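Local structure of porin protein associated with imipenem resistance (Acinetobacter baumannii, 4FUV) at residues A[26-31]-A[47-52]. The protein is an eight-stranded beta-barrel of the outer membrane, associated with imipenem resistance and probably involved in the uptake of ornithine and imipenem. Sequence-based numbering, arbitrary orientation.
Sequences GTTGYG and GYNGGD. With C8E ((hydroxyethyloxy)tri(ethyloxy)octane), chain F; C8E ((hydroxyethyloxy)tri(ethyloxy)octane), chain D; C8E ((hydroxyethyloxy)tri(ethyloxy)octane), chain C.
Tyr30 and Gly50 face each other as an antiparallel hydrogen-bonded pair, a worked example of how neighbouring barrel strands are joined at the open end of a hairpin, where strand 29-37 begins. Tyr30 N donates to Gly50 O at 3.0 Å, in the carbonyl plane, and Gly50 N returns a nearly straight bond to Tyr30 O at 2.8 Å. Gly31 and Asn49 form the next, non-hydrogen-bonded pair, where Gly31 CA lies 3.2 Å from Tyr48 O in a CA-H...O contact.

The Tyr30 ring folds back over the partner strand. With CG between the backbone N and the carbonyl carbon (chi1 55°), one ring face takes Gly50 O above it, offset from the centre toward CD1 and CE1, while CE1 meets Gly51 CA at 3.5 Å. Gly51 and Gly31, both lacking a side chain, allow the ring and the Tyr48 carbonyl to come this close. Detergent of chain F touches the ring's CD2 and CE2 atoms and Gly31 CA, and the Tyr48 ring meets another detergent molecule at its CD1 side.

The polar chemistry gathers around Asn49. Its CB packs 3.3 Å from Thr28 O, and a water bridges Thr28 OG1 to Asn49 OD1, donating to the latter at 2.7 Å. In the second shell, Lys218 also bonds OD1, and ND2 reaches Glu24 as well as Tyr48 O, approaching that carbonyl from above its plane. Thr28 belongs to the type I turn from Gly26 to Gly29, which joins strand 20-26 to strand 29-37.

Tyrosine rings against detergent and a buried Asn49 linked to both an acid and a lysine are consistent with a membrane-facing barrel surface backed by a polar interior.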
loop_
_atom_site.group_PDB
_atom_site.type_symbol
_atom_site.label_atom_id
_atom_site.label_comp_id
_atom_site.label_asym_id
_atom_site.label_seq_id
_atom_site.Cartn_x
_atom_site.Cartn_y
_atom_site.Cartn_z
ATOM N N GLY A 26 -13.412 -21.348 -2.647
ATOM C CA GLY A 26 -13.664 -20.011 -2.149
ATOM C C GLY A 26 -13.513 -19.875 -0.652
ATOM O O GLY A 26 -12.996 -20.772 0.024
ATOM N N THR A 27 -13.995 -18.755 -0.126
ATOM C CA THR A 27 -13.775 -18.421 1.277
ATOM C C THR A 27 -14.594 -19.272 2.260
ATOM O O THR A 27 -14.319 -19.277 3.471
ATOM C CB THR A 27 -14.013 -16.917 1.539
ATOM O OG1 THR A 27 -15.358 -16.567 1.199
ATOM C CG2 THR A 27 -13.051 -16.065 0.709
ATOM N N THR A 28 -15.594 -19.988 1.750
ATOM C CA THR A 28 -16.339 -20.928 2.586
ATOM C C THR A 28 -15.982 -22.381 2.262
ATOM O O THR A 28 -16.746 -23.302 2.542
ATOM C CB THR A 28 -17.860 -20.732 2.490
ATOM O OG1 THR A 28 -18.270 -20.789 1.118
ATOM C CG2 THR A 28 -18.275 -19.396 3.102
ATOM N N GLY A 29 -14.807 -22.570 1.676
ATOM C CA GLY A 29 -14.310 -23.896 1.376
ATOM C C GLY A 29 -14.370 -24.217 -0.107
ATOM O O GLY A 29 -14.686 -23.365 -0.951
ATOM N N TYR A 30 -14.064 -25.467 -0.416
ATOM C CA TYR A 30 -14.053 -25.947 -1.781
ATOM C C TYR A 30 -15.071 -27.061 -1.947
ATOM O O TYR A 30 -15.504 -27.684 -0.978
ATOM C CB TYR A 30 -12.651 -26.415 -2.194
ATOM C CG TYR A 30 -12.048 -27.449 -1.278
ATOM C CD1 TYR A 30 -11.477 -27.086 -0.059
ATOM C CD2 TYR A 30 -12.037 -28.793 -1.632
ATOM C CE1 TYR A 30 -10.920 -28.040 0.788
ATOM C CE2 TYR A 30 -11.479 -29.758 -0.790
ATOM C CZ TYR A 30 -10.927 -29.375 0.414
ATOM O OH TYR A 30 -10.376 -30.325 1.248
ATOM N N GLY A 31 -15.458 -27.296 -3.190
ATOM C CA GLY A 31 -16.412 -28.339 -3.497
ATOM C C GLY A 31 -16.994 -28.080 -4.866
ATOM O O GLY A 31 -16.260 -27.823 -5.824
ATOM N N GLY A 47 -25.155 -27.181 -4.075
ATOM C CA GLY A 47 -23.731 -27.359 -3.877
ATOM C C GLY A 47 -23.275 -27.737 -2.484
ATOM O O GLY A 47 -24.024 -27.655 -1.514
ATOM N N TYR A 48 -22.024 -28.171 -2.406
ATOM C CA TYR A 48 -21.367 -28.413 -1.142
ATOM C C TYR A 48 -20.034 -27.704 -1.144
ATOM O O TYR A 48 -19.279 -27.789 -2.111
ATOM C CB TYR A 48 -21.138 -29.905 -0.906
ATOM C CG TYR A 48 -20.366 -30.190 0.375
ATOM C CD1 TYR A 48 -21.012 -30.218 1.602
ATOM C CD2 TYR A 48 -18.994 -30.426 0.352
ATOM C CE1 TYR A 48 -20.308 -30.486 2.785
ATOM C CE2 TYR A 48 -18.279 -30.685 1.524
ATOM C CZ TYR A 48 -18.944 -30.709 2.742
ATOM O OH TYR A 48 -18.250 -30.979 3.913
ATOM N N ASN A 49 -19.749 -27.010 -0.051
ATOM C CA ASN A 49 -18.437 -26.418 0.171
ATOM C C ASN A 49 -17.964 -26.923 1.525
ATOM O O ASN A 49 -18.627 -26.721 2.554
ATOM C CB ASN A 49 -18.478 -24.890 0.244
ATOM C CG ASN A 49 -18.841 -24.221 -1.077
ATOM O OD1 ASN A 49 -19.295 -23.083 -1.068
ATOM N ND2 ASN A 49 -18.643 -24.910 -2.206
ATOM N N GLY A 50 -16.809 -27.550 1.526
ATOM C CA GLY A 50 -16.277 -28.104 2.754
ATOM C C GLY A 50 -14.778 -28.104 2.693
ATOM O O GLY A 50 -14.178 -27.305 1.973
ATOM N N GLY A 51 -14.178 -29.021 3.442
ATOM C CA GLY A 51 -12.741 -29.105 3.533
ATOM C C GLY A 51 -12.265 -28.431 4.799
ATOM O O GLY A 51 -13.074 -28.025 5.641
ATOM N N ASP A 52 -10.949 -28.333 4.939
ATOM C CA ASP A 52 -10.339 -27.544 5.998
ATOM C C ASP A 52 -8.864 -27.276 5.728
ATOM O O ASP A 52 -8.071 -28.206 5.559
ATOM C CB ASP A 52 -10.554 -28.167 7.385
ATOM C CG ASP A 52 -9.886 -29.509 7.542
ATOM O OD1 ASP A 52 -9.907 -30.302 6.579
ATOM O OD2 ASP A 52 -9.346 -29.768 8.641
HETATM C C4 C8E F . -11.131 -18.040 -13.326
HETATM C C5 C8E F . -11.607 -19.095 -12.336
HETATM C C6 C8E F . -11.099 -20.482 -12.723
HETATM C C7 C8E F . -10.757 -21.300 -11.482
HETATM O O9 C8E F . -11.830 -25.263 -8.836
HETATM C C10 C8E F . -11.139 -26.459 -8.539
HETATM C C11 C8E F . -11.345 -26.822 -7.069
HETATM O O12 C8E F . -12.285 -27.870 -6.910
HETATM C C13 C8E F . -12.033 -28.647 -5.759
HETATM C C14 C8E F . -12.612 -30.045 -5.930
HETATM C C16 C8E F . -14.420 -31.350 -2.991
HETATM C C17 C8E F . -15.710 -31.546 -2.201
HETATM O O18 C8E F . -15.452 -32.360 -1.078
HETATM C C19 C8E F . -14.549 -31.766 -0.175
HETATM C C20 C8E F . -14.509 -32.580 1.115
HETATM O O21 C8E F . -13.164 -32.865 1.424
HETATM C C1 C8E D . -12.795 -13.475 -7.058
HETATM C C2 C8E D . -14.094 -13.333 -6.273
HETATM C C3 C8E D . -13.806 -12.797 -4.876
HETATM C C5 C8E D . -15.066 -12.030 -0.587
HETATM C C6 C8E D . -15.404 -11.606 0.838
HETATM C C7 C8E D . -14.228 -11.800 1.793
HETATM C C8 C8E D . -14.226 -13.163 2.481
HETATM O O9 C8E D . -14.021 -13.039 3.877
HETATM C C10 C8E D . -14.403 -14.211 4.572
HETATM C C11 C8E D . -13.880 -14.213 6.008
HETATM O O12 C8E D . -14.888 -13.759 6.885
HETATM C C13 C8E D . -14.800 -14.275 8.197
HETATM C C14 C8E D . -15.994 -13.731 8.969
HETATM O O15 C8E D . -16.429 -12.581 8.272
HETATM C C16 C8E D . -16.553 -11.420 9.066
HETATM C C17 C8E D . -17.454 -10.421 8.351
HETATM O O18 C8E D . -16.732 -9.234 8.122
HETATM C C1 C8E C . -24.585 -32.012 -4.179
HETATM C C2 C8E C . -24.845 -31.620 -2.725
HETATM C C3 C8E C . -24.626 -32.801 -1.786
HETATM C C4 C8E C . -25.065 -32.504 -0.353
HETATM C C5 C8E C . -23.926 -32.727 0.635
HETATM C C6 C8E C . -24.379 -33.300 1.976
HETATM C C7 C8E C . -23.509 -32.758 3.110
HETATM C C8 C8E C . -23.973 -33.257 4.473
HETATM O O9 C8E C . -23.442 -32.445 5.500
HETATM C C10 C8E C . -24.379 -31.516 6.000
HETATM O O HOH W 1 -20.832 -22.080 0.919
#